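PDB 4R1D: Alpha/beta hydrolase, which probably acts as the lipid-hydrolysing type VI secretion effector Tle4, binds calcium and is found in complex with the inhibitor Tli4. Local coordinates for residues A[50-55]-A[248-253]; A[56-61]-A[70-75]; A[137-142]-A[204-209]; A[141-146]-A[534-539]; A[258-263]-A[280-285]. All coordinates share one frame; numbering follows the deposited sequence.

Overall arrangement
The five contacts lie in and around the central parallel sheet of an alpha/beta-hydrolase. Contact 1 pairs strands 48-54 and 250-255 inside that sheet, and contact 3 reaches its edge strand 201-206, the two centres being about 12 Å apart. Contacts 3 and 4 both use helix 141-155 and lie about 11 Å from each other. Along the chain, contact 2 follows directly on strand 48-54 and contact 5 begins just after strand 250-255. Contacts 2, 4 and 5 gather beyond the ends of those strands, next to Ser256 and His535, where the fold would place its active site. The calcium ion lies elsewhere, about 8 Å from the side chain of Val51.

Contact 1 (A[50-55]-A[248-253]); sequences PVIFIP and MKVILV
Val51 and Val253 meet methyl to methyl, with CG1 of Val51 lying 3.6 Å from CG2 of Val253. The other methyl of Val253, CG1, stands anti to the backbone N (chi1 175°) and touches CD1 of the Phe53 ring at 4.0 Å, so one valine spans two residues of the facing strand that are two positions apart. Ile52 and Leu252 carry the other face of the sheet. There Leu252 CD2 packs on Ile52 CB, Leu252 CD1 reaches Ile54 CD1 at 4.2 Å, and Ile52 CG1 rests against CB and CG2 of Val250. At the N-terminal end of the paired strands the Pro50 ring crosses Val250 and Met248 at about a right angle. The bend of Met248 at its last torsion (chi3 72°) puts CE 3.9 Å from Pro50 CD.

Between the two sets of side chains runs a parallel ladder of the alpha/beta-hydrolase sheet, its two strand axes 4.7 Å apart and 25° from parallel. Ile52 uses both of its backbone polar atoms, its N giving to Ile251 O at 2.9 Å and its O receiving Val253 N. Pro50 O takes the N-H of Ile251, and Ile54 N gives to Val253 O at 2.8 Å.

Further out, strand 201-206 bonds to the opposite edge of strand 48-54 through Val51 and Phe53. Helix 215-238 covers Ile52 and Pro50, whereas helices 141-155 and 542-556 cover the face of Phe53, Ile251 and Val253. The side chain of Val51 also approaches that of Phe202, a residue of the calcium site.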
# COMPACT_ATOMS: atom_id res chain seq x y z
N PRO A 50 20.62 1.45 16.66
CA PRO A 50 19.21 1.56 16.27
C PRO A 50 18.62 0.24 15.78
O PRO A 50 19.27 -0.48 15.03
CB PRO A 50 19.24 2.59 15.12
CG PRO A 50 20.49 3.35 15.32
CD PRO A 50 21.48 2.32 15.84
N VAL A 51 17.40 -0.03 16.21
CA VAL A 51 16.62 -1.15 15.71
C VAL A 51 15.57 -0.57 14.77
O VAL A 51 14.74 0.22 15.19
CB VAL A 51 15.94 -1.90 16.86
CG1 VAL A 51 15.01 -2.99 16.33
CG2 VAL A 51 17.03 -2.52 17.77
N ILE A 52 15.61 -0.96 13.49
CA ILE A 52 14.70 -0.42 12.49
C ILE A 52 13.59 -1.43 12.23
O ILE A 52 13.85 -2.52 11.73
CB ILE A 52 15.42 -0.16 11.15
CG1 ILE A 52 16.76 0.56 11.36
CG2 ILE A 52 14.50 0.62 10.19
CD1 ILE A 52 16.64 1.93 12.01
N PHE A 53 12.37 -1.07 12.58
CA PHE A 53 11.25 -1.98 12.38
C PHE A 53 10.64 -1.70 11.03
O PHE A 53 10.32 -0.55 10.71
CB PHE A 53 10.21 -1.80 13.49
CG PHE A 53 9.09 -2.78 13.40
CD1 PHE A 53 9.22 -4.05 13.92
CD2 PHE A 53 7.90 -2.42 12.78
CE1 PHE A 53 8.19 -4.95 13.84
CE2 PHE A 53 6.86 -3.33 12.70
CZ PHE A 53 7.02 -4.61 13.23
N ILE A 54 10.51 -2.74 10.22
CA ILE A 54 9.94 -2.62 8.90
C ILE A 54 8.66 -3.44 8.87
O ILE A 54 8.69 -4.66 9.02
CB ILE A 54 10.91 -3.11 7.81
CG1 ILE A 54 12.29 -2.46 7.99
CG2 ILE A 54 10.32 -2.88 6.41
CD1 ILE A 54 13.34 -2.89 6.95
N PRO A 55 7.52 -2.77 8.66
CA PRO A 55 6.20 -3.39 8.69
C PRO A 55 5.93 -4.19 7.42
O PRO A 55 6.76 -4.22 6.52
CB PRO A 55 5.24 -2.20 8.76
CG PRO A 55 5.98 -1.11 8.01
CD PRO A 55 7.44 -1.32 8.35
N MET A 248 28.63 3.52 12.70
CA MET A 248 27.36 3.07 13.27
C MET A 248 26.75 1.93 12.43
O MET A 248 26.91 1.88 11.21
CB MET A 248 26.37 4.23 13.43
CG MET A 248 26.62 5.06 14.69
SD MET A 248 25.37 6.33 14.95
CE MET A 248 23.97 5.32 15.46
N LYS A 249 26.07 1.00 13.11
CA LYS A 249 25.34 -0.08 12.45
C LYS A 249 23.91 -0.13 12.97
O LYS A 249 23.62 0.39 14.05
CB LYS A 249 26.01 -1.43 12.72
CG LYS A 249 27.44 -1.58 12.18
CD LYS A 249 27.46 -1.70 10.68
CE LYS A 249 28.88 -1.92 10.14
NZ LYS A 249 29.31 -3.33 10.27
N VAL A 250 23.00 -0.75 12.23
CA VAL A 250 21.63 -0.90 12.71
C VAL A 250 21.20 -2.36 12.57
O VAL A 250 21.82 -3.14 11.85
CB VAL A 250 20.63 -0.02 11.91
CG1 VAL A 250 21.04 1.45 11.96
CG2 VAL A 250 20.55 -0.51 10.47
N ILE A 251 20.13 -2.74 13.26
CA ILE A 251 19.57 -4.09 13.13
C ILE A 251 18.17 -3.96 12.58
O ILE A 251 17.37 -3.19 13.10
CB ILE A 251 19.52 -4.78 14.50
CG1 ILE A 251 20.93 -4.93 15.06
CG2 ILE A 251 18.82 -6.15 14.39
CD1 ILE A 251 20.95 -5.29 16.54
N LEU A 252 17.85 -4.71 11.53
CA LEU A 252 16.50 -4.68 10.96
C LEU A 252 15.62 -5.72 11.65
O LEU A 252 16.07 -6.83 11.92
CB LEU A 252 16.53 -4.98 9.45
CG LEU A 252 17.41 -4.09 8.58
CD1 LEU A 252 17.22 -4.41 7.10
CD2 LEU A 252 17.11 -2.62 8.84
N VAL A 253 14.37 -5.35 11.94
CA VAL A 253 13.38 -6.31 12.43
C VAL A 253 12.17 -6.12 11.52
O VAL A 253 11.61 -5.02 11.44
CB VAL A 253 13.01 -6.05 13.91
CG1 VAL A 253 11.90 -6.97 14.35
CG2 VAL A 253 14.25 -6.21 14.80

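Contact 2 (A[56-61]-A[70-75]); sequences GIMGTN and EVWRPP
Trp72 directs CG anti to its backbone N (chi1 -170°) and Met58 directs CG anti to its carbonyl carbon, and the indole edge meets the methionine obliquely at Met58 CB and SD. Met58 belongs to a type II turn, Gly56 to Gly59, in the loop after strand 48-54. In alpha/beta-hydrolases this loop commonly helps form the oxyanion hole, and the weak bond from Ile57 N to Ser256 OG is consistent with that. Trp72 sits in a classic beta bulge, since it and Val71 both face Leu62.

The main polar link is Trp72 NE1 to Met58 O, 3.0 Å and nearly straight at 171°. The oxygen lies in the indole plane, while the N-H comes from 39° above the carbonyl plane. Next to it Met58 CB packs on Trp72 CZ2 at 3.8 Å. The methionine sulfur adds an oblique Met-aromatic contact, with SD 5.0 Å from the centroid of the Trp72 six-membered ring. Thr60 O reaches the same ring edge, 3.2 Å from Trp72 CD1.

Asn61 ND2 donates to Gly137 O, and Arg73 is paired with Asp114. Asn61 OD1 lies 3.3 Å from Arg73 CG and 3.4 Å from Pro74 CD, and a water placed unusually close to it, at 2.5 Å, also donates to Pro74 O at 2.8 Å.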
# COMPACT_ATOMS: atom_id res chain seq x y z
N GLY A 56 4.77 -4.82 7.35
CA GLY A 56 4.46 -5.69 6.23
C GLY A 56 3.27 -5.29 5.40
O GLY A 56 3.01 -4.11 5.15
N ILE A 57 2.55 -6.32 4.96
CA ILE A 57 1.46 -6.20 4.00
C ILE A 57 0.46 -5.10 4.40
O ILE A 57 -0.14 -5.18 5.46
CB ILE A 57 0.74 -7.56 3.87
CG1 ILE A 57 1.62 -8.56 3.10
CG2 ILE A 57 -0.62 -7.41 3.21
CD1 ILE A 57 1.12 -10.02 3.20
N MET A 58 0.29 -4.08 3.56
CA MET A 58 -0.70 -3.03 3.80
C MET A 58 -0.54 -2.37 5.18
O MET A 58 -1.50 -1.82 5.72
CB MET A 58 -2.13 -3.62 3.69
CG MET A 58 -2.53 -4.01 2.28
SD MET A 58 -4.21 -4.72 2.16
CE MET A 58 -3.93 -6.37 2.82
N GLY A 59 0.67 -2.41 5.73
CA GLY A 59 0.85 -2.12 7.15
C GLY A 59 1.14 -0.67 7.50
O GLY A 59 1.11 -0.29 8.67
N THR A 60 1.38 0.15 6.47
CA THR A 60 1.78 1.54 6.66
C THR A 60 0.67 2.48 6.21
O THR A 60 0.10 2.30 5.14
CB THR A 60 3.09 1.86 5.88
OG1 THR A 60 4.15 0.98 6.33
CG2 THR A 60 3.53 3.33 6.06
N ASN A 61 0.38 3.47 7.04
CA ASN A 61 -0.60 4.51 6.70
C ASN A 61 -0.15 5.34 5.51
O ASN A 61 1.04 5.65 5.40
CB ASN A 61 -0.79 5.45 7.89
CG ASN A 61 -1.25 4.72 9.13
OD1 ASN A 61 -2.09 3.82 9.07
ND2 ASN A 61 -0.70 5.12 10.29
N GLU A 70 -5.96 11.59 4.01
CA GLU A 70 -5.72 10.18 4.34
C GLU A 70 -6.40 9.25 3.34
O GLU A 70 -7.60 9.38 3.09
CB GLU A 70 -6.25 9.88 5.75
CG GLU A 70 -5.57 10.64 6.88
CD GLU A 70 -6.05 12.07 7.04
OE1 GLU A 70 -7.00 12.48 6.34
OE2 GLU A 70 -5.48 12.80 7.89
N VAL A 71 -5.65 8.30 2.77
CA VAL A 71 -6.23 7.33 1.84
C VAL A 71 -6.06 5.89 2.33
O VAL A 71 -6.62 4.97 1.74
CB VAL A 71 -5.61 7.44 0.43
CG1 VAL A 71 -5.94 8.80 -0.19
CG2 VAL A 71 -4.12 7.24 0.51
N TRP A 72 -5.28 5.69 3.38
CA TRP A 72 -5.06 4.33 3.90
C TRP A 72 -4.70 4.41 5.38
O TRP A 72 -3.69 5.00 5.73
CB TRP A 72 -3.94 3.60 3.17
CG TRP A 72 -3.89 2.14 3.55
CD1 TRP A 72 -2.94 1.51 4.31
CD2 TRP A 72 -4.86 1.15 3.20
NE1 TRP A 72 -3.27 0.17 4.45
CE2 TRP A 72 -4.44 -0.07 3.78
CE3 TRP A 72 -6.04 1.17 2.45
CZ2 TRP A 72 -5.16 -1.25 3.62
CZ3 TRP A 72 -6.75 -0.01 2.29
CH2 TRP A 72 -6.31 -1.20 2.87
N ARG A 73 -5.55 3.83 6.22
CA ARG A 73 -5.32 3.81 7.65
C ARG A 73 -6.04 2.61 8.28
O ARG A 73 -7.14 2.72 8.84
CB ARG A 73 -5.73 5.12 8.31
CG ARG A 73 -4.94 5.39 9.58
CD ARG A 73 -5.23 6.77 10.13
NE ARG A 73 -4.39 7.83 9.56
CZ ARG A 73 -4.23 9.00 10.15
NH1 ARG A 73 -4.84 9.22 11.31
NH2 ARG A 73 -3.47 9.95 9.62
N PRO A 74 -5.39 1.45 8.16
CA PRO A 74 -5.84 0.13 8.59
C PRO A 74 -6.03 0.06 10.09
O PRO A 74 -5.40 0.82 10.82
CB PRO A 74 -4.69 -0.78 8.15
CG PRO A 74 -3.48 0.13 8.12
CD PRO A 74 -4.03 1.43 7.60
N PRO A 75 -6.89 -0.85 10.57
CA PRO A 75 -7.65 -1.84 9.79
C PRO A 75 -8.88 -1.24 9.13
O PRO A 75 -9.45 -0.28 9.66
CB PRO A 75 -8.10 -2.83 10.87
CG PRO A 75 -8.28 -1.97 12.07
CD PRO A 75 -7.16 -0.96 12.01
O HOH W 1 -3.03 2.38 10.88

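Contact 3 (A[137-142]-A[204-209]); sequences GKVMRS and VWCAGY
Lys138 and Cys206 supply the direct polar bond of this contact. The lysine chain is extended beyond CG, its last torsion at -179°, which carries NZ out to Cys206 O at 3.1 Å. The ammonium group arrives nearly along the C=O axis, the angle at the oxygen being 163°. The same carbonyl takes a weak bond from Gly208 N within the inverse gamma turn centred on Ala207, so two N-H groups converge on one oxygen. A water extends the link: it accepts from Lys138 NZ at 2.8 Å and donates to Gly208 O at 2.7 Å. Beyond the two segments Lys138 also makes a cation-pi contact with Tyr225 of helix 215-238.

The apolar part is a sulfur held against a forked side chain. Cys206 SG stands anti to its backbone N (chi1 -173°) and touches both methyls of Val139, CG1 at 3.5 Å and CG2 at 3.6 Å. Met148, about two turns into helix 141-155, packs on both Val139 and Cys206. The stem of Lys138 also passes close to Gly208: a CB there would point at Lys138 and come within 2.9 Å of Lys138 CB, so the bare CA permits the approach, with CD of Lys138 3.8 Å from Gly208 N.

Taken as topology, the approach to helix 141-155 is fixed here to the end of strand 201-206, the edge strand of the alpha/beta-hydrolase sheet. The same helix and strand meet again at the calcium site, where the helix provides Glu152 and the strand provides Phe202 and Asp203, with Asp156, just past the helix, completing its residues.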
# COMPACT_ATOMS: atom_id res chain seq x y z
N GLY A 137 3.72 6.23 14.46
CA GLY A 137 2.39 6.55 13.97
C GLY A 137 2.26 6.31 12.48
O GLY A 137 1.27 6.71 11.86
N LYS A 138 3.27 5.69 11.89
CA LYS A 138 3.25 5.37 10.46
C LYS A 138 2.53 4.07 10.16
O LYS A 138 2.21 3.80 9.00
CB LYS A 138 4.67 5.19 9.95
CG LYS A 138 5.49 6.45 9.81
CD LYS A 138 6.93 6.08 9.55
CE LYS A 138 7.85 7.31 9.60
NZ LYS A 138 9.27 6.94 9.31
N VAL A 139 2.34 3.24 11.18
CA VAL A 139 1.92 1.85 10.95
C VAL A 139 0.71 1.42 11.79
O VAL A 139 0.39 2.06 12.80
CB VAL A 139 3.08 0.86 11.21
CG1 VAL A 139 4.21 1.13 10.24
CG2 VAL A 139 3.55 0.96 12.65
N MET A 140 0.07 0.33 11.38
CA MET A 140 -1.11 -0.19 12.06
C MET A 140 -0.83 -0.35 13.56
O MET A 140 0.11 -1.05 13.97
CB MET A 140 -1.53 -1.52 11.44
CG MET A 140 -2.86 -2.04 11.91
SD MET A 140 -3.30 -3.54 11.00
CE MET A 140 -4.93 -3.85 11.68
N ARG A 141 -1.64 0.31 14.38
CA ARG A 141 -1.31 0.40 15.80
C ARG A 141 -1.32 -0.94 16.54
O ARG A 141 -0.33 -1.32 17.16
CB ARG A 141 -2.21 1.41 16.52
CG ARG A 141 -1.95 1.39 18.00
CD ARG A 141 -2.20 2.73 18.64
NE ARG A 141 -3.48 3.29 18.27
CZ ARG A 141 -4.66 2.70 18.47
NH1 ARG A 141 -4.72 1.50 19.02
NH2 ARG A 141 -5.77 3.33 18.10
N SER A 142 -2.45 -1.64 16.49
CA SER A 142 -2.58 -2.90 17.23
C SER A 142 -1.55 -3.94 16.79
O SER A 142 -1.02 -4.71 17.60
CB SER A 142 -3.99 -3.47 17.07
OG SER A 142 -4.23 -3.84 15.72
N VAL A 204 14.06 1.87 19.04
CA VAL A 204 13.30 1.32 17.91
C VAL A 204 12.73 2.45 17.04
O VAL A 204 11.97 3.28 17.53
CB VAL A 204 12.12 0.46 18.39
CG1 VAL A 204 11.36 -0.11 17.19
CG2 VAL A 204 12.63 -0.68 19.31
N TRP A 205 13.10 2.44 15.76
CA TRP A 205 12.61 3.42 14.80
C TRP A 205 11.73 2.67 13.80
O TRP A 205 11.99 1.51 13.51
CB TRP A 205 13.77 4.07 14.06
CG TRP A 205 14.62 4.92 14.96
CD1 TRP A 205 15.53 4.48 15.87
CD2 TRP A 205 14.63 6.35 15.04
NE1 TRP A 205 16.12 5.55 16.51
CE2 TRP A 205 15.57 6.71 16.02
CE3 TRP A 205 13.93 7.36 14.37
CZ2 TRP A 205 15.84 8.04 16.35
CZ3 TRP A 205 14.19 8.69 14.70
CH2 TRP A 205 15.14 9.01 15.69
N CYS A 206 10.71 3.34 13.29
CA CYS A 206 9.70 2.67 12.48
C CYS A 206 9.80 3.08 11.01
O CYS A 206 9.42 4.20 10.65
CB CYS A 206 8.31 3.00 12.99
SG CYS A 206 6.98 2.07 12.19
N ALA A 207 10.29 2.17 10.18
CA ALA A 207 10.48 2.45 8.77
C ALA A 207 9.26 2.10 7.94
O ALA A 207 9.30 1.22 7.08
CB ALA A 207 11.71 1.72 8.23
N GLY A 208 8.15 2.79 8.20
CA GLY A 208 6.97 2.61 7.36
C GLY A 208 7.33 2.92 5.91
O GLY A 208 8.25 3.70 5.64
N TYR A 209 6.61 2.31 4.97
CA TYR A 209 6.93 2.48 3.57
C TYR A 209 5.70 2.37 2.67
O TYR A 209 4.67 1.84 3.07
CB TYR A 209 8.01 1.48 3.13
CG TYR A 209 7.56 0.04 3.23
CD1 TYR A 209 7.77 -0.70 4.38
CD2 TYR A 209 6.94 -0.58 2.16
CE1 TYR A 209 7.35 -2.01 4.47
CE2 TYR A 209 6.51 -1.90 2.24
CZ TYR A 209 6.73 -2.61 3.39
OH TYR A 209 6.31 -3.92 3.47
O HOH W 2 9.62 5.66 6.85

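Contact 4 (A[141-146]-A[534-539]); sequences RSAYNP and EHQESY
Gln536 lies against Ala143 and Tyr144, and its side chain can be followed outward. From CB the chain continues to CG, which is anti to the backbone N, and then bends (chi2 69°), which sets CD; the amide beyond it has OE1 toward helix 141-155. At the tip OE1 lies 3.8 Å from Ala143 CB and 4.1 Å from Tyr144 OH, with the amide plane 78° from the tyrosine ring. The methyl of Ala143 is thus shared: Gln536 O approaches it at 3.6 Å, and its other neighbour is the Tyr144 ring, over whose centre it sits. Tyr144 OH itself bonds to Gly56 N.

No direct hydrogen bond joins the two segments. One water does the bridging, donating to Ala143 O and Gln536 O and accepting from Tyr539 N, each at 2.9 Å. The turn from His535 to Ser538 is braced by Glu534, whose OE2 receives Gln536 N at 2.7 Å and whose OE1 receives Glu537 N at 3.0 Å.

At the first position of that turn His535 bonds through NE2 to Ser256 OG and through ND1 to Asp497, a geometry consistent with the Ser-His-Asp catalytic triad of an alpha/beta-hydrolase.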
# COMPACT_ATOMS: atom_id res chain seq x y z
N ARG A 141 -1.64 0.31 14.38
CA ARG A 141 -1.31 0.40 15.80
C ARG A 141 -1.32 -0.94 16.54
O ARG A 141 -0.33 -1.32 17.16
CB ARG A 141 -2.21 1.41 16.52
CG ARG A 141 -1.95 1.39 18.00
CD ARG A 141 -2.20 2.73 18.64
NE ARG A 141 -3.48 3.29 18.27
CZ ARG A 141 -4.66 2.70 18.47
NH1 ARG A 141 -4.72 1.50 19.02
NH2 ARG A 141 -5.77 3.33 18.10
N SER A 142 -2.45 -1.64 16.49
CA SER A 142 -2.58 -2.90 17.23
C SER A 142 -1.55 -3.94 16.79
O SER A 142 -1.02 -4.71 17.60
CB SER A 142 -3.99 -3.47 17.07
OG SER A 142 -4.23 -3.84 15.72
N ALA A 143 -1.27 -3.98 15.49
CA ALA A 143 -0.37 -5.00 14.95
C ALA A 143 1.09 -4.77 15.32
O ALA A 143 1.84 -5.74 15.52
CB ALA A 143 -0.51 -5.10 13.44
N TYR A 144 1.49 -3.50 15.41
CA TYR A 144 2.91 -3.15 15.52
C TYR A 144 3.35 -2.34 16.74
O TYR A 144 4.49 -2.48 17.18
CB TYR A 144 3.34 -2.41 14.27
CG TYR A 144 3.17 -3.24 13.02
CD1 TYR A 144 3.64 -4.55 12.95
CD2 TYR A 144 2.52 -2.71 11.92
CE1 TYR A 144 3.48 -5.30 11.78
CE2 TYR A 144 2.37 -3.45 10.76
CZ TYR A 144 2.85 -4.74 10.69
OH TYR A 144 2.68 -5.45 9.51
N ASN A 145 2.50 -1.47 17.27
CA ASN A 145 2.93 -0.65 18.41
C ASN A 145 3.33 -1.47 19.66
O ASN A 145 4.34 -1.16 20.30
CB ASN A 145 1.90 0.45 18.76
CG ASN A 145 2.02 1.69 17.85
OD1 ASN A 145 1.68 2.80 18.27
ND2 ASN A 145 2.51 1.51 16.63
N PRO A 146 2.56 -2.52 20.00
CA PRO A 146 2.96 -3.35 21.15
C PRO A 146 4.36 -3.95 21.01
O PRO A 146 5.14 -3.86 21.95
CB PRO A 146 1.88 -4.45 21.19
CG PRO A 146 0.68 -3.83 20.54
CD PRO A 146 1.26 -2.93 19.45
N GLU A 534 -1.60 -16.14 13.81
CA GLU A 534 -2.11 -15.59 12.57
C GLU A 534 -1.17 -14.50 12.08
O GLU A 534 -0.53 -13.81 12.87
CB GLU A 534 -3.52 -15.02 12.82
CG GLU A 534 -4.20 -14.39 11.60
CD GLU A 534 -3.81 -12.94 11.39
OE1 GLU A 534 -3.62 -12.22 12.39
OE2 GLU A 534 -3.68 -12.53 10.21
N HIS A 535 -1.07 -14.36 10.76
CA HIS A 535 -0.12 -13.46 10.11
C HIS A 535 -0.13 -12.02 10.63
O HIS A 535 0.90 -11.48 11.03
CB HIS A 535 -0.37 -13.46 8.60
CG HIS A 535 0.65 -12.71 7.81
ND1 HIS A 535 1.88 -13.24 7.48
CD2 HIS A 535 0.63 -11.47 7.25
CE1 HIS A 535 2.58 -12.36 6.78
NE2 HIS A 535 1.83 -11.28 6.62
N GLN A 536 -1.30 -11.39 10.58
CA GLN A 536 -1.40 -9.96 10.82
C GLN A 536 -0.97 -9.63 12.23
O GLN A 536 -0.34 -8.59 12.47
CB GLN A 536 -2.83 -9.50 10.63
CG GLN A 536 -3.00 -8.03 10.91
CD GLN A 536 -2.32 -7.20 9.86
OE1 GLN A 536 -1.19 -6.72 10.04
NE2 GLN A 536 -2.99 -7.03 8.72
N GLU A 537 -1.30 -10.52 13.16
CA GLU A 537 -1.04 -10.29 14.57
C GLU A 537 0.17 -11.06 15.09
O GLU A 537 0.34 -11.20 16.29
CB GLU A 537 -2.27 -10.70 15.40
CG GLU A 537 -3.53 -9.93 15.06
CD GLU A 537 -3.41 -8.46 15.39
OE1 GLU A 537 -2.79 -8.13 16.42
OE2 GLU A 537 -3.92 -7.61 14.62
N SER A 538 1.01 -11.57 14.19
CA SER A 538 2.11 -12.46 14.61
C SER A 538 3.00 -11.87 15.72
O SER A 538 3.43 -12.59 16.63
CB SER A 538 2.94 -12.95 13.41
OG SER A 538 3.65 -11.91 12.76
N TYR A 539 3.29 -10.57 15.65
CA TYR A 539 4.21 -9.98 16.61
C TYR A 539 3.57 -9.76 17.96
O TYR A 539 4.22 -9.30 18.90
CB TYR A 539 4.83 -8.68 16.08
CG TYR A 539 6.14 -8.91 15.36
CD1 TYR A 539 7.18 -9.63 15.98
CD2 TYR A 539 6.34 -8.44 14.08
CE1 TYR A 539 8.37 -9.84 15.34
CE2 TYR A 539 7.55 -8.66 13.42
CZ TYR A 539 8.56 -9.37 14.06
OH TYR A 539 9.75 -9.58 13.41
O HOH W 3 1.95 -8.36 14.23

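Contact 5 (A[258-263]-A[280-285]); sequences GGLVAR and GVQPAT
Leu260, Gly259 and Arg263 of the helix behind the nucleophile elbow meet Gln282 and its neighbours in the loop that follows the next strand. The sequence Thr-His-Ser-Met-Gly around Ser256 and the strand-turn-helix order fit that elbow of the alpha/beta-hydrolase fold, and helix 258-267 starts immediately after it.

Gln282 is the central side chain. CG stands anti to its backbone N (chi1 -175°), and the extended chain beyond it reaches the helix surface, where CD lies 3.7 Å from Gly259 C. With only hydrogens at its CA, Gly259 lets the amide come close to the main chain. Leu260 CD1 comes against the stem of Gln282, touching Gln282 CG at 3.5 Å, and also meets Pro283 O at 3.6 Å and the ring carbon Pro283 CD at 4.1 Å. Pro283 is the centre of an inverse gamma turn, closed by a weak bond from Ala284 N to Gln282 O.

The bend of Arg263 at chi3 (61°) sets NE toward Gly422 O, to which it bonds, while NH1 faces Gln282 and Ala284. Its guanidinium lies 33° from the Gln282 amide plane, with that amide near its edge, although which amide atom faces it is uncertain. A water accepts from Arg263 NH2 at 2.8 Å and donates to Ala284 O at 3.2 Å. The group also makes a cation-pi contact with Tyr423.

If the amide is turned over, its oxygen would face NH1 and could accept a hydrogen bond; with a carbonyl, a water and a ring besides, the buried charge is probably met in part by dipoles and pi electrons.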
# COMPACT_ATOMS: atom_id res chain seq x y z
N GLY A 258 7.71 -6.81 4.65
CA GLY A 258 8.82 -5.95 5.06
C GLY A 258 10.14 -6.71 4.95
O GLY A 258 11.21 -6.10 4.85
N GLY A 259 10.07 -8.03 4.97
CA GLY A 259 11.26 -8.85 4.81
C GLY A 259 11.81 -8.82 3.39
O GLY A 259 13.01 -9.00 3.17
N LEU A 260 10.93 -8.64 2.42
CA LEU A 260 11.38 -8.51 1.04
C LEU A 260 12.04 -7.14 0.83
O LEU A 260 13.05 -7.02 0.12
CB LEU A 260 10.21 -8.72 0.07
CG LEU A 260 9.74 -10.17 -0.13
CD1 LEU A 260 9.16 -10.76 1.13
CD2 LEU A 260 8.70 -10.22 -1.25
N VAL A 261 11.47 -6.12 1.47
CA VAL A 261 12.07 -4.79 1.46
C VAL A 261 13.49 -4.86 2.02
O VAL A 261 14.43 -4.35 1.43
CB VAL A 261 11.24 -3.79 2.29
CG1 VAL A 261 11.96 -2.43 2.40
CG2 VAL A 261 9.80 -3.64 1.69
N ALA A 262 13.62 -5.53 3.16
CA ALA A 262 14.92 -5.67 3.83
C ALA A 262 15.92 -6.40 2.94
O ALA A 262 17.07 -6.00 2.83
CB ALA A 262 14.76 -6.39 5.15
N ARG A 263 15.49 -7.48 2.31
CA ARG A 263 16.41 -8.22 1.46
C ARG A 263 16.83 -7.42 0.23
O ARG A 263 17.99 -7.45 -0.16
CB ARG A 263 15.81 -9.57 1.07
CG ARG A 263 15.82 -10.57 2.24
CD ARG A 263 14.96 -11.79 1.92
NE ARG A 263 15.48 -12.48 0.74
CZ ARG A 263 14.76 -13.24 -0.08
NH1 ARG A 263 13.46 -13.43 0.13
NH2 ARG A 263 15.35 -13.82 -1.12
N GLY A 280 10.14 -11.79 10.54
CA GLY A 280 8.94 -12.46 11.03
C GLY A 280 7.95 -12.67 9.89
O GLY A 280 7.69 -11.75 9.11
N VAL A 281 7.42 -13.88 9.80
CA VAL A 281 6.42 -14.26 8.80
C VAL A 281 6.63 -13.72 7.38
O VAL A 281 5.68 -13.26 6.75
CB VAL A 281 4.96 -13.98 9.26
CG1 VAL A 281 4.68 -14.70 10.57
CG2 VAL A 281 4.68 -12.45 9.38
N GLN A 282 7.86 -13.83 6.88
CA GLN A 282 8.15 -13.36 5.54
C GLN A 282 7.59 -14.33 4.51
O GLN A 282 7.83 -15.52 4.60
CB GLN A 282 9.66 -13.24 5.30
CG GLN A 282 9.97 -12.63 3.94
CD GLN A 282 11.45 -12.54 3.61
OE1 GLN A 282 12.32 -12.44 4.50
NE2 GLN A 282 11.75 -12.59 2.31
N PRO A 283 6.83 -13.81 3.54
CA PRO A 283 6.46 -14.64 2.39
C PRO A 283 7.62 -14.59 1.38
O PRO A 283 7.56 -13.88 0.36
CB PRO A 283 5.23 -13.92 1.84
CG PRO A 283 5.48 -12.47 2.16
CD PRO A 283 6.25 -12.46 3.48
N ALA A 284 8.68 -15.34 1.69
CA ALA A 284 9.98 -15.21 1.04
C ALA A 284 9.86 -15.49 -0.44
O ALA A 284 10.56 -14.87 -1.26
CB ALA A 284 10.99 -16.17 1.69
N THR A 285 8.97 -16.41 -0.79
CA THR A 285 8.76 -16.75 -2.19
C THR A 285 7.33 -16.43 -2.61
O THR A 285 6.87 -16.87 -3.66
CB THR A 285 9.07 -18.24 -2.45
OG1 THR A 285 8.27 -19.05 -1.56
CG2 THR A 285 10.55 -18.53 -2.23
O HOH W 4 13.47 -15.24 -2.63